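Local coordinates for A rubisco-like protein (Burkholderia fungorum, PDB 3NWR) that is classed as a lyase of the Rubisco-like family, probably acting on an enolisable substrate rather than fixing carbon dioxide, at residues D13-D18 with A112-N117; D32-E37 with A92-S97; L132-S137 with Y304-R309; S268-L273 with S311-M316. All coordinates share one frame; numbering follows the deposited sequence.

Contact 1 of 4, residues D13-D18 with A112-N117; sequences DTLEAD and ATVAGN
Val114 meets Leu15 and Ala17 through a single methyl group, where the end of helix 107-114 meets strand 14-23. Ahead of it in the chain, Ala112 packs instead on Asn286 of the second subunit. Thr113 returns its hydroxyl to the helix, where OG1 is hydrogen-bonded to the carbonyl of Thr109, while its own carbonyl is held by Gln38. At Val114, chi1 of -61° sets CG1 beside the backbone N, and from there it reaches the strand. CG1 lies 4.1 Å from CD1 of Leu15 and, toward the next inward-facing residue, 4.3 Å from CB of Ala17, so one branch sits across two alternate strand positions. The Leu15 side chain comes in at a slant, and the grip is light, with 84 Å² buried in all. The carbonyl of Val114 is taken by the hydroxyl of Tyr19. Gly116 then adopts a positive phi of 36°, where the chain has left the helix. The helix end is thus laid against one face of the antiparallel sheet of the N-terminal domain, with Val114 also resting on Leu129 of strand 126-133 and Thr113 on Phe98 of strand 89-99.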
loop_
_atom_site.group_PDB
_atom_site.type_symbol
_atom_site.label_atom_id
_atom_site.label_comp_id
_atom_site.label_asym_id
_atom_site.label_seq_id
_atom_site.Cartn_x
_atom_site.Cartn_y
_atom_site.Cartn_z
ATOM N N ASP A 13 19.299 0.003 -20.266
ATOM C CA ASP A 13 18.715 1.329 -20.072
ATOM C C ASP A 13 17.203 1.265 -19.854
ATOM O O ASP A 13 16.526 2.298 -19.820
ATOM C CB ASP A 13 19.035 2.246 -21.263
ATOM C CG ASP A 13 20.526 2.499 -21.418
ATOM O OD1 ASP A 13 21.016 2.486 -22.569
ATOM O OD2 ASP A 13 21.207 2.704 -20.392
ATOM N N THR A 14 16.677 0.051 -19.716
ATOM C CA THR A 14 15.240 -0.127 -19.509
ATOM C C THR A 14 14.961 -1.153 -18.424
ATOM O O THR A 14 15.833 -1.919 -18.039
ATOM C CB THR A 14 14.522 -0.621 -20.781
ATOM O OG1 THR A 14 14.966 -1.949 -21.098
ATOM C CG2 THR A 14 14.788 0.300 -21.954
ATOM N N LEU A 15 13.730 -1.150 -17.929
ATOM C CA LEU A 15 13.214 -2.299 -17.205
ATOM C C LEU A 15 11.944 -2.755 -17.916
ATOM O O LEU A 15 11.375 -2.024 -18.733
ATOM C CB LEU A 15 12.944 -1.966 -15.729
ATOM C CG LEU A 15 11.900 -0.883 -15.450
ATOM C CD1 LEU A 15 10.469 -1.432 -15.533
ATOM C CD2 LEU A 15 12.164 -0.265 -14.080
ATOM N N GLU A 16 11.504 -3.967 -17.618
ATOM C CA GLU A 16 10.281 -4.482 -18.206
ATOM C C GLU A 16 9.259 -4.870 -17.145
ATOM O O GLU A 16 9.608 -5.322 -16.054
ATOM C CB GLU A 16 10.578 -5.660 -19.124
ATOM C CG GLU A 16 11.395 -5.239 -20.331
ATOM C CD GLU A 16 11.752 -6.390 -21.238
ATOM O OE1 GLU A 16 11.297 -7.532 -20.986
ATOM O OE2 GLU A 16 12.493 -6.142 -22.211
ATOM N N ALA A 17 7.990 -4.684 -17.488
ATOM C CA ALA A 17 6.896 -5.024 -16.595
ATOM C C ALA A 17 5.836 -5.778 -17.384
ATOM O O ALA A 17 5.427 -5.329 -18.453
ATOM C CB ALA A 17 6.310 -3.756 -15.988
ATOM N N ASP A 18 5.399 -6.918 -16.857
ATOM C CA ASP A 18 4.363 -7.726 -17.505
ATOM C C ASP A 18 3.036 -7.513 -16.791
ATOM O O ASP A 18 2.999 -7.470 -15.556
ATOM C CB ASP A 18 4.707 -9.219 -17.436
ATOM C CG ASP A 18 5.901 -9.601 -18.296
ATOM O OD1 ASP A 18 6.382 -8.765 -19.084
ATOM O OD2 ASP A 18 6.347 -10.759 -18.181
ATOM N N ALA A 112 5.126 3.975 -8.460
ATOM C CA ALA A 112 4.132 4.871 -9.051
ATOM C C ALA A 112 4.084 4.691 -10.561
ATOM O O ALA A 112 3.065 4.966 -11.196
ATOM C CB ALA A 112 4.459 6.323 -8.707
ATOM N N THR A 113 5.204 4.249 -11.127
ATOM C CA THR A 113 5.340 4.137 -12.577
ATOM C C THR A 113 4.786 2.813 -13.092
ATOM O O THR A 113 3.984 2.798 -14.025
ATOM C CB THR A 113 6.813 4.287 -13.004
ATOM O OG1 THR A 113 7.304 5.567 -12.585
ATOM C CG2 THR A 113 6.940 4.184 -14.527
ATOM N N VAL A 114 5.208 1.703 -12.490
ATOM C CA VAL A 114 4.775 0.383 -12.960
ATOM C C VAL A 114 3.446 -0.069 -12.384
ATOM O O VAL A 114 2.846 -1.020 -12.881
ATOM C CB VAL A 114 5.834 -0.705 -12.702
ATOM C CG1 VAL A 114 7.127 -0.361 -13.447
ATOM C CG2 VAL A 114 6.079 -0.886 -11.203
ATOM N N ALA A 115 2.978 0.590 -11.336
ATOM C CA ALA A 115 1.662 0.240 -10.823
ATOM C C ALA A 115 0.766 1.485 -10.899
ATOM O O ALA A 115 -0.013 1.648 -11.843
ATOM C CB ALA A 115 1.771 -0.354 -9.418
ATOM N N GLY A 116 0.915 2.375 -9.935
ATOM C CA GLY A 116 0.235 3.660 -9.925
ATOM C C GLY A 116 -1.183 3.752 -10.465
ATOM O O GLY A 116 -2.041 2.937 -10.125
ATOM N N ASN A 117 -1.417 4.766 -11.298
ATOM C CA ASN A 117 -2.743 5.079 -11.828
ATOM C C ASN A 117 -3.243 4.067 -12.865
ATOM O O ASN A 117 -4.386 4.162 -13.297
ATOM C CB ASN A 117 -2.760 6.486 -12.459
ATOM C CG ASN A 117 -3.109 7.605 -11.467
ATOM O OD1 ASN A 117 -3.326 7.376 -10.274
ATOM N ND2 ASN A 117 -3.179 8.838 -11.987
#

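Contact 2 of 4, residues D32-E37 with A92-S97; sequences DVMAGE and ARITLS
The amide N of Gly36 bonds the carbonyl O of Asp32 at 2.8 Å, closing the helical turn that carries Met34 and Ala35 to Ile94 and Leu96 of strand 89-99. All four of these apolar residues are buried. The sulfur SD of Met34 lies 3.8 Å from CD1 of Ile94, the tip of a side chain extended at chi2 (172°). Met34 bends at its last torsion, chi3 61°, and this turns CE back to within 4.1 Å of CD1 of Ile94. Helix and sheet pack here as in the N-terminal domain of Rubisco large chains, with the helix lying on one face of an antiparallel sheet; the two segments run nearly the same way, 26° apart, with axes 9.4 Å apart. Leu96 engages the helix with both branches of its fork: CD1 stands 4.1 Å from the backbone N of Ala35 and also touches CB of Met34, whereas CD2 sits 4.1 Å from CB of Ala35. Beyond the pair, Met34 continues onto Ile21 and Leu121, and Leu96 onto Val61 and Tyr19. Thr95, between the two strand residues, hydrogen-bonds Asp18 through its hydroxyl.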
loop_
_atom_site.group_PDB
_atom_site.type_symbol
_atom_site.label_atom_id
_atom_site.label_comp_id
_atom_site.label_asym_id
_atom_site.label_seq_id
_atom_site.Cartn_x
_atom_site.Cartn_y
_atom_site.Cartn_z
ATOM N N ASP A 32 -0.984 0.571 -25.216
ATOM C CA ASP A 32 -0.208 1.768 -25.502
ATOM C C ASP A 32 -0.702 2.984 -24.714
ATOM O O ASP A 32 0.083 3.871 -24.377
ATOM C CB ASP A 32 -0.139 2.071 -26.994
ATOM C CG ASP A 32 0.911 3.119 -27.311
ATOM O OD1 ASP A 32 2.116 2.841 -27.109
ATOM O OD2 ASP A 32 0.526 4.220 -27.746
ATOM N N VAL A 33 -2.000 3.028 -24.421
ATOM C CA VAL A 33 -2.517 4.022 -23.489
ATOM C C VAL A 33 -1.779 3.882 -22.153
ATOM O O VAL A 33 -1.307 4.869 -21.591
ATOM C CB VAL A 33 -4.027 3.876 -23.265
ATOM C CG1 VAL A 33 -4.461 4.674 -22.037
ATOM C CG2 VAL A 33 -4.793 4.338 -24.499
ATOM N N MET A 34 -1.663 2.649 -21.664
ATOM C CA MET A 34 -0.920 2.389 -20.431
ATOM C C MET A 34 0.521 2.873 -20.517
ATOM O O MET A 34 1.019 3.556 -19.618
ATOM C CB MET A 34 -0.945 0.895 -20.096
ATOM C CG MET A 34 -2.336 0.363 -19.884
ATOM S SD MET A 34 -2.337 -1.429 -19.669
ATOM C CE MET A 34 -1.312 -1.528 -18.193
ATOM N N ALA A 35 1.197 2.519 -21.606
ATOM C CA ALA A 35 2.587 2.911 -21.801
ATOM C C ALA A 35 2.735 4.429 -21.801
ATOM O O ALA A 35 3.647 4.981 -21.172
ATOM C CB ALA A 35 3.119 2.324 -23.107
ATOM N N GLY A 36 1.833 5.105 -22.503
ATOM C CA GLY A 36 1.893 6.551 -22.616
ATOM C C GLY A 36 1.594 7.241 -21.304
ATOM O O GLY A 36 2.306 8.164 -20.897
ATOM N N GLU A 37 0.538 6.793 -20.635
ATOM C CA GLU A 37 0.120 7.427 -19.391
ATOM C C GLU A 37 1.173 7.314 -18.299
ATOM O O GLU A 37 1.316 8.221 -17.480
ATOM C CB GLU A 37 -1.208 6.845 -18.910
ATOM C CG GLU A 37 -2.378 7.298 -19.755
ATOM C CD GLU A 37 -2.541 8.803 -19.712
ATOM O OE1 GLU A 37 -2.852 9.326 -18.619
ATOM O OE2 GLU A 37 -2.338 9.460 -20.758
ATOM N N ALA A 92 -5.592 -9.922 -22.211
ATOM C CA ALA A 92 -4.286 -10.061 -22.829
ATOM C C ALA A 92 -3.163 -9.960 -21.813
ATOM O O ALA A 92 -3.279 -9.237 -20.820
ATOM C CB ALA A 92 -4.095 -9.015 -23.915
ATOM N N ARG A 93 -2.085 -10.696 -22.066
ATOM C CA ARG A 93 -0.839 -10.511 -21.335
ATOM C C ARG A 93 0.005 -9.544 -22.140
ATOM O O ARG A 93 0.156 -9.712 -23.351
ATOM C CB ARG A 93 -0.078 -11.831 -21.157
ATOM C CG ARG A 93 1.137 -11.690 -20.233
ATOM C CD ARG A 93 1.933 -12.979 -20.058
ATOM N NE ARG A 93 3.123 -12.747 -19.240
ATOM C CZ ARG A 93 3.293 -13.213 -18.006
ATOM N NH1 ARG A 93 2.355 -13.964 -17.443
ATOM N NH2 ARG A 93 4.410 -12.941 -17.338
ATOM N N ILE A 94 0.543 -8.522 -21.485
ATOM C CA ILE A 94 1.347 -7.540 -22.196
ATOM C C ILE A 94 2.663 -7.306 -21.473
ATOM O O ILE A 94 2.779 -7.564 -20.276
ATOM C CB ILE A 94 0.606 -6.205 -22.362
ATOM C CG1 ILE A 94 0.438 -5.511 -21.006
ATOM C CG2 ILE A 94 -0.747 -6.425 -23.053
ATOM C CD1 ILE A 94 -0.113 -4.113 -21.114
ATOM N N THR A 95 3.663 -6.842 -22.213
ATOM C CA THR A 95 4.920 -6.436 -21.609
ATOM C C THR A 95 5.192 -4.999 -21.996
ATOM O O THR A 95 5.141 -4.656 -23.183
ATOM C CB THR A 95 6.101 -7.305 -22.090
ATOM O OG1 THR A 95 5.914 -8.658 -21.665
ATOM C CG2 THR A 95 7.412 -6.778 -21.520
ATOM N N LEU A 96 5.464 -4.157 -20.999
ATOM C CA LEU A 96 5.891 -2.784 -21.241
ATOM C C LEU A 96 7.380 -2.627 -20.964
ATOM O O LEU A 96 7.926 -3.266 -20.066
ATOM C CB LEU A 96 5.109 -1.791 -20.375
ATOM C CG LEU A 96 3.594 -1.789 -20.542
ATOM C CD1 LEU A 96 2.986 -0.649 -19.724
ATOM C CD2 LEU A 96 3.220 -1.665 -22.001
ATOM N N SER A 97 8.028 -1.770 -21.748
ATOM C CA SER A 97 9.427 -1.420 -21.537
ATOM C C SER A 97 9.512 0.039 -21.110
ATOM O O SER A 97 9.006 0.918 -21.805
ATOM C CB SER A 97 10.223 -1.629 -22.830
ATOM O OG SER A 97 11.591 -1.293 -22.657
#

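Contact 3 of 4, residues L132-S137 with Y304-R309; sequences LRLPAS and YQTLWR
Leu132 drives its CD1 methyl against Leu307, 3.8 Å from CD2 of Leu307 and equally close to its CG, the two side chains meeting at about a right angle. Thr306 flanks this pair: its methyl CG2 lies 4.1 Å from CB of Leu132, with CD1 of Leu134 more loosely beside it, 4.4 Å from CG2 of Thr306. A water adds a polar link, donating one hydrogen to the carbonyl O of Leu132 at 2.8 Å and the other to OG1 of Thr306 at 2.7 Å. With chi1 at -64°, OG1 stands beside the backbone N of Thr306, where it also bonds the carbonyl of Gln302 one turn back; the methyl is left to face the strand. Gln302 serves the strand directly too, its OE1 bonding the amide N of Leu132. Farther out, Arg309 NH2 gives a bond to Gln305 OE1 of 2.8 Å, lying in the carbonyl plane on a lone pair, and the Arg309 guanidinium is salt-bridged to Asp349. Such an arrangement joins the edge strand of the N-terminal domain to a helix of the alpha/beta barrel, the interdomain packing of a Rubisco-like subunit.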
loop_
_atom_site.group_PDB
_atom_site.type_symbol
_atom_site.label_atom_id
_atom_site.label_comp_id
_atom_site.label_asym_id
_atom_site.label_seq_id
_atom_site.Cartn_x
_atom_site.Cartn_y
_atom_site.Cartn_z
ATOM N N LEU A 132 8.298 -8.166 -12.923
ATOM C CA LEU A 132 9.236 -7.106 -13.283
ATOM C C LEU A 132 10.577 -7.724 -13.629
ATOM O O LEU A 132 10.967 -8.743 -13.051
ATOM C CB LEU A 132 9.444 -6.144 -12.115
ATOM C CG LEU A 132 8.225 -5.309 -11.722
ATOM C CD1 LEU A 132 8.458 -4.641 -10.367
ATOM C CD2 LEU A 132 7.937 -4.276 -12.788
ATOM N N ARG A 133 11.288 -7.098 -14.559
ATOM C CA ARG A 133 12.658 -7.492 -14.853
ATOM C C ARG A 133 13.545 -6.257 -14.870
ATOM O O ARG A 133 13.350 -5.350 -15.675
ATOM C CB ARG A 133 12.735 -8.218 -16.194
ATOM C CG ARG A 133 12.147 -9.613 -16.159
ATOM C CD ARG A 133 12.178 -10.265 -17.534
ATOM N NE ARG A 133 11.314 -9.558 -18.473
ATOM C CZ ARG A 133 9.988 -9.682 -18.496
ATOM N NH1 ARG A 133 9.380 -10.483 -17.629
ATOM N NH2 ARG A 133 9.269 -9.001 -19.377
ATOM N N LEU A 134 14.514 -6.232 -13.964
ATOM C CA LEU A 134 15.427 -5.105 -13.833
ATOM C C LEU A 134 16.851 -5.529 -14.175
ATOM O O LEU A 134 17.268 -6.634 -13.832
ATOM C CB LEU A 134 15.396 -4.576 -12.391
ATOM C CG LEU A 134 14.276 -3.591 -12.003
ATOM C CD1 LEU A 134 12.895 -4.166 -12.241
ATOM C CD2 LEU A 134 14.412 -3.167 -10.543
ATOM N N PRO A 135 17.611 -4.645 -14.839
ATOM C CA PRO A 135 19.034 -4.932 -15.063
ATOM C C PRO A 135 19.780 -4.939 -13.746
ATOM O O PRO A 135 19.420 -4.201 -12.827
ATOM C CB PRO A 135 19.516 -3.741 -15.909
ATOM C CG PRO A 135 18.282 -3.076 -16.429
ATOM C CD PRO A 135 17.196 -3.362 -15.426
ATOM N N ALA A 136 20.818 -5.765 -13.653
ATOM C CA ALA A 136 21.636 -5.829 -12.450
ATOM C C ALA A 136 22.209 -4.469 -12.053
ATOM O O ALA A 136 22.258 -4.129 -10.872
ATOM C CB ALA A 136 22.765 -6.845 -12.639
ATOM N N SER A 137 22.657 -3.698 -13.038
ATOM C CA SER A 137 23.259 -2.397 -12.761
ATOM C C SER A 137 22.259 -1.423 -12.138
ATOM O O SER A 137 22.636 -0.533 -11.380
ATOM C CB SER A 137 23.871 -1.800 -14.033
ATOM O OG SER A 137 22.909 -1.662 -15.069
ATOM N N TYR A 304 5.649 -7.798 -6.671
ATOM C CA TYR A 304 5.607 -7.280 -5.307
ATOM C C TYR A 304 6.942 -7.491 -4.588
ATOM O O TYR A 304 7.512 -6.553 -4.003
ATOM C CB TYR A 304 4.484 -7.997 -4.556
ATOM C CG TYR A 304 4.264 -7.580 -3.117
ATOM C CD1 TYR A 304 3.670 -6.356 -2.803
ATOM C CD2 TYR A 304 4.609 -8.437 -2.072
ATOM C CE1 TYR A 304 3.456 -5.993 -1.467
ATOM C CE2 TYR A 304 4.392 -8.086 -0.747
ATOM C CZ TYR A 304 3.813 -6.870 -0.457
ATOM O OH TYR A 304 3.595 -6.549 0.864
ATOM N N GLN A 305 7.438 -8.726 -4.619
ATOM C CA GLN A 305 8.679 -9.072 -3.921
ATOM C C GLN A 305 9.899 -8.440 -4.587
ATOM O O GLN A 305 10.892 -8.164 -3.925
ATOM C CB GLN A 305 8.831 -10.596 -3.783
ATOM C CG GLN A 305 9.017 -11.350 -5.103
ATOM C CD GLN A 305 10.465 -11.700 -5.396
ATOM O OE1 GLN A 305 11.201 -12.141 -4.512
ATOM N NE2 GLN A 305 10.870 -11.540 -6.660
ATOM N N THR A 306 9.821 -8.193 -5.895
ATOM C CA THR A 306 10.889 -7.442 -6.552
ATOM C C THR A 306 11.007 -6.044 -5.945
ATOM O O THR A 306 12.091 -5.637 -5.498
ATOM C CB THR A 306 10.664 -7.330 -8.065
ATOM O OG1 THR A 306 10.707 -8.635 -8.655
ATOM C CG2 THR A 306 11.740 -6.456 -8.695
ATOM N N LEU A 307 9.892 -5.312 -5.916
ATOM C CA LEU A 307 9.904 -3.965 -5.357
ATOM C C LEU A 307 10.361 -3.978 -3.908
ATOM O O LEU A 307 11.219 -3.186 -3.516
ATOM C CB LEU A 307 8.522 -3.337 -5.466
ATOM C CG LEU A 307 8.019 -3.126 -6.888
ATOM C CD1 LEU A 307 6.562 -2.710 -6.824
ATOM C CD2 LEU A 307 8.859 -2.069 -7.589
ATOM N N TRP A 308 9.804 -4.879 -3.105
ATOM C CA TRP A 308 10.201 -4.928 -1.697
ATOM C C TRP A 308 11.663 -5.310 -1.476
ATOM O O TRP A 308 12.314 -4.792 -0.582
ATOM C CB TRP A 308 9.209 -5.758 -0.855
ATOM C CG TRP A 308 8.065 -4.883 -0.521
ATOM C CD1 TRP A 308 6.795 -4.905 -1.053
ATOM C CD2 TRP A 308 8.120 -3.759 0.344
ATOM N NE1 TRP A 308 6.052 -3.864 -0.527
ATOM C CE2 TRP A 308 6.849 -3.153 0.335
ATOM C CE3 TRP A 308 9.127 -3.216 1.152
ATOM C CZ2 TRP A 308 6.560 -2.021 1.103
ATOM C CZ3 TRP A 308 8.842 -2.100 1.900
ATOM C CH2 TRP A 308 7.570 -1.510 1.871
ATOM N N ARG A 309 12.193 -6.196 -2.313
ATOM C CA ARG A 309 13.589 -6.572 -2.152
ATOM C C ARG A 309 14.534 -5.398 -2.433
ATOM O O ARG A 309 15.638 -5.343 -1.887
ATOM C CB ARG A 309 13.900 -7.797 -3.004
ATOM C CG ARG A 309 13.431 -9.074 -2.320
ATOM C CD ARG A 309 13.415 -10.276 -3.248
ATOM N NE ARG A 309 14.750 -10.655 -3.696
ATOM C CZ ARG A 309 14.983 -11.714 -4.462
ATOM N NH1 ARG A 309 16.224 -12.008 -4.837
ATOM N NH2 ARG A 309 13.964 -12.483 -4.853
HETATM O O HOH W 1 12.400 -9.283 -10.721
#

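Contact 4 of 4, residues S268-L273 with S311-M316; sequences SAIQSL and SGVDHM
Ile270 turns its CG2 branch onto Ser311, and the rest of the contact is arranged around that methyl. At chi1 -62° CG2 lies anti to the backbone N of Ile270, which directs it at the loop, while CG1 and the end of the chain lead off toward Trp308. CG2 comes 3.5 Å from OG of Ser311 and 3.8 Å from CB of Ser311, so it lies alongside the serine's short side chain. OG has its polar partner elsewhere, in the carbonyl of Trp308, three residues back. Two residues on, Val313 presents CG1, 4.1 Å from CG2 of Ile270, so the isoleucine methyl touches both Ser311 and Val313. Gln271 touches more loosely, its CB 4.5 Å from CB of Ser311, and its CA lies 4.0 Å from the carbonyl O of Ser311. That oxygen is buried here without a hydrogen-bonding partner in the model. Gly312, with a positive phi of 94°, is the first residue after helix 301-309 to leave helical backbone angles. Arg274 NH1 is hydrogen-bonded to the carbonyl of Gly312 and salt-bridged to Asp314. On another side of helix 267-276, Ser268 and Ser272 are hydrogen-bonded to Asp238 and Asp239 of the second subunit. A barrel helix is thereby packed against the loop that leads from the next helix into strand 315-319, an alpha-to-beta connection of the TIM-barrel catalytic domain at the N-terminal end of its strand.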
loop_
_atom_site.group_PDB
_atom_site.type_symbol
_atom_site.label_atom_id
_atom_site.label_comp_id
_atom_site.label_asym_id
_atom_site.label_seq_id
_atom_site.Cartn_x
_atom_site.Cartn_y
_atom_site.Cartn_z
ATOM N N SER A 268 9.498 4.151 1.204
ATOM C CA SER A 268 10.313 5.290 1.630
ATOM C C SER A 268 10.877 5.094 3.030
ATOM O O SER A 268 12.057 5.377 3.290
ATOM C CB SER A 268 9.477 6.577 1.594
ATOM O OG SER A 268 9.063 6.845 0.273
ATOM N N ALA A 269 10.034 4.625 3.941
ATOM C CA ALA A 269 10.463 4.398 5.318
ATOM C C ALA A 269 11.402 3.206 5.423
ATOM O O ALA A 269 12.429 3.269 6.110
ATOM C CB ALA A 269 9.261 4.190 6.235
ATOM N N ILE A 270 11.051 2.108 4.762
ATOM C CA ILE A 270 11.854 0.903 4.924
ATOM C C ILE A 270 13.253 1.046 4.331
ATOM O O ILE A 270 14.230 0.588 4.936
ATOM C CB ILE A 270 11.131 -0.347 4.387
ATOM C CG1 ILE A 270 9.825 -0.591 5.160
ATOM C CG2 ILE A 270 12.056 -1.565 4.446
ATOM C CD1 ILE A 270 9.975 -0.783 6.670
ATOM N N GLN A 271 13.369 1.690 3.173
ATOM C CA GLN A 271 14.693 1.881 2.587
ATOM C C GLN A 271 15.566 2.719 3.522
ATOM O O GLN A 271 16.747 2.416 3.720
ATOM C CB GLN A 271 14.617 2.490 1.182
ATOM C CG GLN A 271 15.995 2.610 0.555
ATOM C CD GLN A 271 15.985 3.058 -0.889
ATOM O OE1 GLN A 271 14.931 3.292 -1.487
ATOM N NE2 GLN A 271 17.174 3.172 -1.463
ATOM N N SER A 272 14.982 3.749 4.130
ATOM C CA SER A 272 15.743 4.574 5.062
ATOM C C SER A 272 16.134 3.785 6.316
ATOM O O SER A 272 17.273 3.867 6.770
ATOM C CB SER A 272 14.967 5.839 5.429
ATOM O OG SER A 272 14.948 6.731 4.327
ATOM N N LEU A 273 15.199 3.009 6.856
ATOM C CA LEU A 273 15.472 2.190 8.034
ATOM C C LEU A 273 16.590 1.207 7.733
ATOM O O LEU A 273 17.462 0.976 8.563
ATOM C CB LEU A 273 14.222 1.427 8.458
ATOM C CG LEU A 273 14.390 0.397 9.575
ATOM C CD1 LEU A 273 14.808 1.087 10.885
ATOM C CD2 LEU A 273 13.088 -0.364 9.749
ATOM N N SER A 311 14.224 -2.581 -1.231
ATOM C CA SER A 311 14.382 -1.844 0.029
ATOM C C SER A 311 15.366 -2.515 0.978
ATOM O O SER A 311 15.720 -1.955 2.018
ATOM C CB SER A 311 13.043 -1.660 0.744
ATOM O OG SER A 311 12.600 -2.885 1.300
ATOM N N GLY A 312 15.793 -3.728 0.643
ATOM C CA GLY A 312 16.826 -4.390 1.419
ATOM C C GLY A 312 16.344 -5.331 2.510
ATOM O O GLY A 312 17.133 -5.750 3.367
ATOM N N VAL A 313 15.058 -5.682 2.487
ATOM C CA VAL A 313 14.543 -6.648 3.458
ATOM C C VAL A 313 15.267 -8.001 3.356
ATOM O O VAL A 313 15.760 -8.373 2.290
ATOM C CB VAL A 313 13.026 -6.856 3.323
ATOM C CG1 VAL A 313 12.296 -5.536 3.573
ATOM C CG2 VAL A 313 12.676 -7.415 1.944
ATOM N N ASP A 314 15.306 -8.737 4.465
ATOM C CA ASP A 314 16.056 -9.987 4.534
ATOM C C ASP A 314 15.173 -11.223 4.431
ATOM O O ASP A 314 15.628 -12.268 3.967
ATOM C CB ASP A 314 16.821 -10.042 5.856
ATOM C CG ASP A 314 17.943 -9.043 5.908
ATOM O OD1 ASP A 314 18.843 -9.144 5.051
ATOM O OD2 ASP A 314 17.927 -8.160 6.797
ATOM N N HIS A 315 13.936 -11.106 4.910
ATOM C CA HIS A 315 12.960 -12.192 4.882
ATOM C C HIS A 315 11.681 -11.704 4.228
ATOM O O HIS A 315 11.290 -10.549 4.406
ATOM C CB HIS A 315 12.550 -12.617 6.288
ATOM C CG HIS A 315 13.675 -13.010 7.194
ATOM N ND1 HIS A 315 13.481 -13.215 8.542
ATOM C CD2 HIS A 315 14.987 -13.254 6.959
ATOM C CE1 HIS A 315 14.629 -13.569 9.100
ATOM N NE2 HIS A 315 15.557 -13.602 8.159
ATOM N N MET A 316 10.997 -12.599 3.512
ATOM C CA MET A 316 9.659 -12.314 2.999
ATOM C C MET A 316 8.712 -13.465 3.302
ATOM O O MET A 316 9.105 -14.632 3.221
ATOM C CB MET A 316 9.677 -12.089 1.480
ATOM C CG MET A 316 10.275 -10.749 1.041
ATOM S SD MET A 316 9.218 -9.301 1.363
ATOM C CE MET A 316 7.973 -9.449 0.067
#

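How the contacts relate
From the N terminus, strand 14-23 opens contact 1, which closes only at the end of helix 107-114. Contact 2 opens and closes within that span, and the two share the sheet, where strands 14-23 and 89-99 are neighbours. Strand 126-133 then adds itself to the other side of strand 14-23 and opens contact 3, whose long loop, of 166 residues, runs into the barrel. Contact 4 opens before contact 3 closes at 304-309 and closes just after it, so these two cross, helix 301-309 running straight on into the loop and strand of contact 4. Contacts 1 and 2 thus pack helices on the sheet of the N-terminal domain, contact 3 ties it to the barrel, and contact 4 joins elements within the barrel.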